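PDB 2A6P: acid phosphatase from Mycobacterium tuberculosis, which hydrolyses a broad range of phosphate monoesters, including phosphorylated sugars, and can serve as a fructose-1,6-bisphosphatase that maintains gluconeogenesis. Local coordinates for residues 21-26 and 95-100; 35-40 and 70-75; 159-164 and 172-177. All coordinates share one frame; numbering follows the deposited sequence.

Interaction 1 (21-26 and 95-100). With SO4 (sulfate ion), chain C.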
# COMPACT_ATOMS: atom_id res chain seq x y z
N THR A 21 -18.05 12.27 4.54
CA THR A 21 -19.48 12.52 4.74
C THR A 21 -19.69 12.62 6.25
O THR A 21 -18.78 12.33 7.04
CB THR A 21 -20.36 11.37 4.19
OG1 THR A 21 -20.11 10.17 4.94
CG2 THR A 21 -20.08 11.12 2.70
N ALA A 22 -20.89 13.03 6.67
CA ALA A 22 -21.21 13.14 8.09
C ALA A 22 -21.12 11.78 8.79
O ALA A 22 -20.85 11.71 9.99
CB ALA A 22 -22.61 13.73 8.27
N TRP A 23 -21.35 10.70 8.04
CA TRP A 23 -21.30 9.34 8.59
C TRP A 23 -19.88 8.77 8.68
O TRP A 23 -19.53 8.12 9.67
CB TRP A 23 -22.18 8.40 7.76
CG TRP A 23 -23.66 8.51 8.04
CD1 TRP A 23 -24.36 9.63 8.39
CD2 TRP A 23 -24.63 7.44 7.96
NE1 TRP A 23 -25.70 9.33 8.53
CE2 TRP A 23 -25.89 8.00 8.27
CE3 TRP A 23 -24.55 6.08 7.65
CZ2 TRP A 23 -27.06 7.23 8.28
CZ3 TRP A 23 -25.72 5.32 7.66
CH2 TRP A 23 -26.96 5.90 7.98
N SER A 24 -19.06 9.01 7.66
CA SER A 24 -17.70 8.49 7.67
C SER A 24 -16.87 9.05 8.81
O SER A 24 -16.09 8.33 9.43
CB SER A 24 -16.99 8.77 6.34
OG SER A 24 -16.76 10.15 6.17
N THR A 25 -17.05 10.34 9.10
CA THR A 25 -16.32 11.00 10.17
C THR A 25 -16.63 10.37 11.52
O THR A 25 -15.81 10.43 12.44
CB THR A 25 -16.66 12.48 10.24
OG1 THR A 25 -18.04 12.63 10.59
CG2 THR A 25 -16.42 13.14 8.90
N LEU A 26 -17.82 9.79 11.63
CA LEU A 26 -18.26 9.15 12.87
C LEU A 26 -17.93 7.67 12.91
O LEU A 26 -18.20 6.99 13.90
CB LEU A 26 -19.77 9.34 13.07
CG LEU A 26 -20.22 10.79 13.31
CD1 LEU A 26 -21.72 10.83 13.43
CD2 LEU A 26 -19.58 11.32 14.59
N SER A 95 -28.29 -5.32 8.34
CA SER A 95 -28.68 -4.92 9.69
C SER A 95 -27.72 -3.92 10.35
O SER A 95 -28.13 -3.13 11.20
CB SER A 95 -28.79 -6.15 10.60
OG SER A 95 -29.56 -7.19 10.00
N TYR A 96 -26.45 -3.97 9.97
CA TYR A 96 -25.44 -3.10 10.56
C TYR A 96 -25.36 -1.69 9.97
O TYR A 96 -24.61 -0.84 10.45
CB TYR A 96 -24.08 -3.79 10.48
CG TYR A 96 -23.96 -5.03 11.34
CD1 TYR A 96 -22.84 -5.86 11.25
CD2 TYR A 96 -24.94 -5.36 12.28
CE1 TYR A 96 -22.70 -6.99 12.05
CE2 TYR A 96 -24.81 -6.50 13.09
CZ TYR A 96 -23.69 -7.31 12.97
OH TYR A 96 -23.54 -8.43 13.76
N GLU A 97 -26.12 -1.44 8.92
CA GLU A 97 -26.13 -0.12 8.30
C GLU A 97 -26.25 0.95 9.39
O GLU A 97 -27.11 0.88 10.26
CB GLU A 97 -27.33 -0.01 7.35
CG GLU A 97 -27.46 1.31 6.60
CD GLU A 97 -26.47 1.42 5.46
OE1 GLU A 97 -25.98 0.37 5.01
OE2 GLU A 97 -26.19 2.56 5.01
N GLY A 98 -25.36 1.94 9.36
CA GLY A 98 -25.42 3.00 10.35
C GLY A 98 -24.64 2.76 11.63
O GLY A 98 -24.37 3.72 12.35
N LEU A 99 -24.28 1.51 11.92
CA LEU A 99 -23.54 1.20 13.15
C LEU A 99 -22.03 1.37 13.02
O LEU A 99 -21.47 1.21 11.94
CB LEU A 99 -23.82 -0.25 13.59
CG LEU A 99 -25.24 -0.65 14.01
CD1 LEU A 99 -25.24 -2.12 14.40
CD2 LEU A 99 -25.71 0.20 15.19
N THR A 100 -21.39 1.72 14.13
CA THR A 100 -19.94 1.87 14.14
C THR A 100 -19.41 0.50 14.55
O THR A 100 -20.17 -0.36 15.00
CB THR A 100 -19.48 2.90 15.18
OG1 THR A 100 -19.85 2.45 16.49
CG2 THR A 100 -20.11 4.25 14.89
S SO4 C . -18.70 6.21 4.20
O1 SO4 C . -17.30 6.73 4.33
O2 SO4 C . -19.64 7.44 4.16
O3 SO4 C . -18.84 5.56 2.96
O4 SO4 C . -18.96 5.58 5.47

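Interaction 2 (35-40 and 70-75)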
# COMPACT_ATOMS: atom_id res chain seq x y z
N VAL A 35 -25.87 9.29 1.66
CA VAL A 35 -25.34 10.37 2.48
C VAL A 35 -24.59 11.33 1.56
O VAL A 35 -23.97 10.91 0.59
CB VAL A 35 -24.39 9.82 3.58
CG1 VAL A 35 -23.81 10.95 4.39
CG2 VAL A 35 -25.16 8.88 4.48
N GLU A 36 -24.65 12.62 1.87
CA GLU A 36 -23.97 13.62 1.05
C GLU A 36 -22.53 13.86 1.51
O GLU A 36 -22.17 13.56 2.64
CB GLU A 36 -24.73 14.94 1.10
CG GLU A 36 -26.14 14.88 0.54
CD GLU A 36 -26.15 14.68 -0.96
OE1 GLU A 36 -26.75 13.68 -1.42
OE2 GLU A 36 -25.55 15.52 -1.68
N LEU A 37 -21.72 14.40 0.60
CA LEU A 37 -20.34 14.74 0.91
C LEU A 37 -20.42 16.00 1.77
O LEU A 37 -21.32 16.81 1.59
CB LEU A 37 -19.56 15.09 -0.37
CG LEU A 37 -19.25 14.02 -1.42
CD1 LEU A 37 -18.47 14.69 -2.55
CD2 LEU A 37 -18.42 12.89 -0.81
N THR A 38 -19.50 16.17 2.71
CA THR A 38 -19.49 17.39 3.51
C THR A 38 -18.73 18.40 2.67
O THR A 38 -18.20 18.05 1.61
CB THR A 38 -18.75 17.19 4.83
OG1 THR A 38 -17.42 16.73 4.56
CG2 THR A 38 -19.47 16.16 5.68
N ASP A 39 -18.67 19.65 3.11
CA ASP A 39 -17.93 20.64 2.34
C ASP A 39 -16.47 20.21 2.31
O ASP A 39 -15.74 20.49 1.36
CB ASP A 39 -18.05 22.03 2.97
CG ASP A 39 -19.41 22.65 2.73
OD1 ASP A 39 -19.82 22.75 1.54
OD2 ASP A 39 -20.08 23.04 3.71
N THR A 40 -16.04 19.53 3.37
CA THR A 40 -14.67 19.05 3.45
C THR A 40 -14.56 17.92 2.43
O THR A 40 -13.52 17.72 1.81
CB THR A 40 -14.34 18.51 4.86
OG1 THR A 40 -14.49 19.57 5.82
CG2 THR A 40 -12.91 18.01 4.92
N THR A 70 -20.28 9.19 -4.50
CA THR A 70 -19.22 8.78 -5.41
C THR A 70 -19.38 9.50 -6.76
O THR A 70 -18.39 9.90 -7.37
CB THR A 70 -19.19 7.24 -5.65
OG1 THR A 70 -20.53 6.73 -5.77
CG2 THR A 70 -18.47 6.52 -4.49
N LEU A 71 -20.62 9.66 -7.21
CA LEU A 71 -20.85 10.36 -8.47
C LEU A 71 -20.37 11.80 -8.29
O LEU A 71 -19.70 12.37 -9.16
CB LEU A 71 -22.34 10.35 -8.83
CG LEU A 71 -22.89 9.01 -9.32
CD1 LEU A 71 -24.41 9.09 -9.43
CD2 LEU A 71 -22.28 8.67 -10.69
N ASP A 72 -20.71 12.38 -7.15
CA ASP A 72 -20.33 13.74 -6.81
C ASP A 72 -18.81 13.89 -6.83
O ASP A 72 -18.27 14.84 -7.39
CB ASP A 72 -20.84 14.11 -5.42
CG ASP A 72 -21.67 15.37 -5.43
OD1 ASP A 72 -21.22 16.37 -6.03
OD2 ASP A 72 -22.76 15.36 -4.82
N THR A 73 -18.13 12.94 -6.19
CA THR A 73 -16.67 12.97 -6.14
C THR A 73 -16.06 12.98 -7.54
O THR A 73 -15.16 13.79 -7.83
CB THR A 73 -16.13 11.75 -5.36
OG1 THR A 73 -16.62 11.79 -4.01
CG2 THR A 73 -14.60 11.77 -5.33
N ALA A 74 -16.55 12.10 -8.42
CA ALA A 74 -16.04 12.03 -9.79
C ALA A 74 -16.17 13.37 -10.50
O ALA A 74 -15.23 13.83 -11.15
CB ALA A 74 -16.78 10.95 -10.57
N LYS A 75 -17.34 13.99 -10.39
CA LYS A 75 -17.59 15.28 -11.02
C LYS A 75 -16.64 16.35 -10.45
O LYS A 75 -16.01 17.09 -11.21
CB LYS A 75 -19.04 15.71 -10.76
CG LYS A 75 -19.44 17.01 -11.43
CD LYS A 75 -20.90 17.33 -11.14
CE LYS A 75 -21.35 18.59 -11.85
NZ LYS A 75 -22.80 18.86 -11.62
O HOH W 1 -22.89 14.16 -2.22

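Interaction 3 (159-164 and 172-177)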
# COMPACT_ATOMS: atom_id res chain seq x y z
N VAL A 159 -11.30 -5.13 -3.84
CA VAL A 159 -10.72 -5.21 -5.17
C VAL A 159 -9.20 -5.35 -5.09
O VAL A 159 -8.61 -6.20 -5.75
CB VAL A 159 -11.07 -3.98 -6.01
CG1 VAL A 159 -10.31 -4.02 -7.34
CG2 VAL A 159 -12.58 -3.95 -6.25
N ILE A 160 -8.57 -4.54 -4.25
CA ILE A 160 -7.12 -4.59 -4.07
C ILE A 160 -6.67 -5.95 -3.56
O ILE A 160 -5.71 -6.54 -4.08
CB ILE A 160 -6.64 -3.50 -3.09
CG1 ILE A 160 -6.86 -2.12 -3.70
CG2 ILE A 160 -5.18 -3.72 -2.73
CD1 ILE A 160 -6.59 -1.00 -2.75
N THR A 161 -7.35 -6.45 -2.52
CA THR A 161 -7.01 -7.74 -1.93
C THR A 161 -7.08 -8.84 -2.98
O THR A 161 -6.26 -9.75 -2.99
CB THR A 161 -7.97 -8.10 -0.78
OG1 THR A 161 -7.88 -7.10 0.24
CG2 THR A 161 -7.61 -9.45 -0.18
N ARG A 162 -8.07 -8.76 -3.87
CA ARG A 162 -8.24 -9.76 -4.92
C ARG A 162 -7.25 -9.54 -6.05
O ARG A 162 -6.80 -10.51 -6.68
CB ARG A 162 -9.68 -9.72 -5.44
CG ARG A 162 -10.72 -10.06 -4.37
CD ARG A 162 -10.41 -11.41 -3.73
NE ARG A 162 -10.48 -12.49 -4.71
CZ ARG A 162 -10.02 -13.71 -4.50
NH1 ARG A 162 -9.43 -14.02 -3.35
NH2 ARG A 162 -10.15 -14.63 -5.45
N TRP A 163 -6.91 -8.29 -6.32
CA TRP A 163 -5.94 -7.99 -7.37
C TRP A 163 -4.65 -8.74 -7.04
O TRP A 163 -4.03 -9.35 -7.92
CB TRP A 163 -5.65 -6.49 -7.46
CG TRP A 163 -4.59 -6.17 -8.47
CD1 TRP A 163 -3.25 -6.01 -8.24
CD2 TRP A 163 -4.77 -6.03 -9.89
NE1 TRP A 163 -2.59 -5.78 -9.43
CE2 TRP A 163 -3.49 -5.79 -10.45
CE3 TRP A 163 -5.89 -6.10 -10.74
CZ2 TRP A 163 -3.30 -5.60 -11.83
CZ3 TRP A 163 -5.70 -5.91 -12.11
CH2 TRP A 163 -4.41 -5.67 -12.64
N VAL A 164 -4.27 -8.70 -5.76
CA VAL A 164 -3.06 -9.36 -5.29
C VAL A 164 -3.27 -10.83 -4.94
O VAL A 164 -2.41 -11.45 -4.32
CB VAL A 164 -2.46 -8.60 -4.08
CG1 VAL A 164 -2.01 -7.22 -4.53
CG2 VAL A 164 -3.46 -8.50 -2.96
N SER A 172 -8.57 -6.52 5.69
CA SER A 172 -8.36 -5.83 6.96
C SER A 172 -6.95 -5.26 7.06
O SER A 172 -6.69 -4.37 7.86
CB SER A 172 -8.58 -6.81 8.12
OG SER A 172 -7.63 -7.88 8.08
N ARG A 173 -6.05 -5.77 6.23
CA ARG A 173 -4.64 -5.36 6.23
C ARG A 173 -4.30 -4.14 5.37
O ARG A 173 -3.14 -3.75 5.30
CB ARG A 173 -3.78 -6.54 5.78
CG ARG A 173 -4.05 -7.82 6.54
CD ARG A 173 -3.76 -7.65 8.03
NE ARG A 173 -3.90 -8.91 8.77
CZ ARG A 173 -3.38 -9.12 9.98
NH1 ARG A 173 -2.69 -8.15 10.58
NH2 ARG A 173 -3.55 -10.29 10.58
N PHE A 174 -5.30 -3.55 4.72
CA PHE A 174 -5.06 -2.40 3.86
C PHE A 174 -5.98 -1.23 4.18
O PHE A 174 -7.20 -1.38 4.17
CB PHE A 174 -5.25 -2.78 2.39
CG PHE A 174 -4.52 -4.02 1.98
CD1 PHE A 174 -5.21 -5.22 1.79
CD2 PHE A 174 -3.14 -4.00 1.81
CE1 PHE A 174 -4.54 -6.39 1.43
CE2 PHE A 174 -2.45 -5.17 1.45
CZ PHE A 174 -3.15 -6.37 1.26
N ALA A 175 -5.40 -0.06 4.43
CA ALA A 175 -6.21 1.13 4.73
C ALA A 175 -6.71 1.73 3.41
O ALA A 175 -6.18 1.42 2.34
CB ALA A 175 -5.38 2.16 5.47
N MET A 176 -7.72 2.58 3.51
CA MET A 176 -8.31 3.24 2.35
C MET A 176 -9.12 4.40 2.90
O MET A 176 -10.34 4.30 3.01
CB MET A 176 -9.25 2.29 1.60
CG MET A 176 -9.66 2.74 0.18
SD MET A 176 -8.40 2.41 -1.14
CE MET A 176 -8.83 3.69 -2.32
N PRO A 177 -8.45 5.51 3.27
CA PRO A 177 -9.17 6.67 3.81
C PRO A 177 -9.96 7.43 2.74
O PRO A 177 -9.80 7.18 1.54
CB PRO A 177 -8.05 7.52 4.45
CG PRO A 177 -6.83 7.16 3.63
CD PRO A 177 -6.99 5.66 3.39

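Interaction 1 (21-26 and 95-100)
With CG of W23 beside its own backbone N (chi1 -79°), the indole is carried over to 95-100. From the other side E97 leaves its backbone extended and then bends at chi2 (76°), which brings its carboxylate back to the same ring. The six-membered end of the indole does the touching. W23 CZ3 lies 3.6 Å from CA of G98 and 3.9 Å from OE2 of E97, and both neighbours approach the ring obliquely. OE2 of E97 is already held by the hydroxyl of T33 and the backbone N of G31, so the ring packs against a carboxylate whose place is fixed. R28 serves both sides of the contact: it makes a cation-pi interaction with W23, and its NE bonds the carbonyl of G98.

G98 is the third residue of a type II beta turn from Y96 to L99, closed by L99 N to Y96 O at 2.8 Å. Further along, the methyl CG2 of T100 rests 3.5 Å from the carbonyl O of L26, while the T100 hydroxyl N-caps helix 101-105 by taking the N-H of Q103.

Segment 21-26 follows the RHG motif of the histidine phosphatases, which holds R17 and H18. Here T21 and S24 bind each other reciprocally: S24 N gives to T21 OG1 at 3.1 Å, an ST motif, and T21 N gives almost straight to S24 OG at 3.0 Å. T21 OG1 passes its own hydrogen to sulfate O2, 2.9 Å away. R17 and T30 also bind this ion, which probably came from the crystallisation liquor; its place is consistent with a phosphate-binding pocket.

Interaction 2 (35-40 and 70-75)
A leucine laid against a helix, with a water bridge beside it, joins 35-40 to 70-75: L37, just ahead of the N-cap of helix 39-53, packs on D72 and T73 of helix 68-76 in a partly buried contact. The tip of L37 does the work. Its CD1 lies 3.8 Å from CB of D72 and 3.7 Å from OG1 of T73, and CD2 comes within 3.8 Å of that same T73 OG1. L37 and D72 run past each other in opposite directions, whereas L37 and T73 cross at about a right angle. The T73 hydroxyl can sit under the leucine methyls because its polar demand is met largely within its own helix: chi1 of -61° sets OG1 beside the backbone N, where it bonds the carbonyl of R69. A weak bond with the backbone N of G19 adds to this.

Both helices belong to beta-alpha-beta crossovers between parallel strands of the central sheet. Helix 39-53 connects strand 13-17 to strand 61-64, and helix 68-76 connects 61-64 to 83-84. T73 also touches H18, the inferred phosphohistidine residue, so this seam runs up to the catalytic loop.

Next to L37 the contact turns polar. One water accepts from L37 N at 3.1 Å, donates to D72 OD2 at 2.9 Å, and makes a weak bond to OE2 of E36. The two carboxylates come no closer than 4.2 Å, E36 OE2 to D72 OD2, and the water placed between them probably eases their mutual repulsion. D72 has a stronger partner as well, since its OD1 forms a salt bridge with R42 of helix 39-53, which ties that helix directly to 68-76.

Interaction 3 (159-164 and 172-177)
Helix 153-163, which starts directly after H152, is packed in its last turn by the chain that comes back toward strand 180-187. Two separate pairs make this buried contact. In the first, OG1 of T161 meets the ring of F174 obliquely, at 3.6 Å from both CD1 and CE1 of that ring. The hydroxyl stands beside its own backbone N (chi1 -60°) and bonds the carbonyl of R157 one turn back, so it can lie against an aromatic ring with its polar need met.

The second pair is purely apolar: CD1 of I160 is 4.2 Å from SD of M176. A bend at chi2 (80°) turns the M176 chain so that SD reaches the helix. L193 and L196 of strand 190-199 also touch I160, and L196 touches F174.

At one end of 172-177, F174 packs on F174 of the second subunit, and R173 NH1 bonds the carbonyl of R191 of that subunit. At the other end the carbonyl of M176 takes a bond from R17, while the M176 side chain lies about 8 Å from those of H152 and E90, the probable transition-state stabiliser and proton donor/acceptor. The segment therefore runs from the dimer interface toward the probable active site, with the end of helix 153-163 packed against it, in the alpha/beta fold of the histidine phosphatases, where that helix links parallel strand 147-151 to antiparallel strand 180-187.

From the N terminus, strand 13-17 runs into the catalytic loop, and interaction 1 opens there at 21-26. Interaction 2 opens next at 35-40 and closes at 70-75, entirely within the longer excursion that interaction 1 ends at 95-100. The two touch: T21 packs on V35 and E36, and T38 lies against the backbone of T21 and A22. Together they join the loop after strand 13-17 to helix 68-76 and to the approach to helix 101-105. Interaction 3 follows in series, a short return from helix 153-163 toward strand 180-187. It touches neither of the others and lies across the chain's centre from interaction 2, at the dimer side.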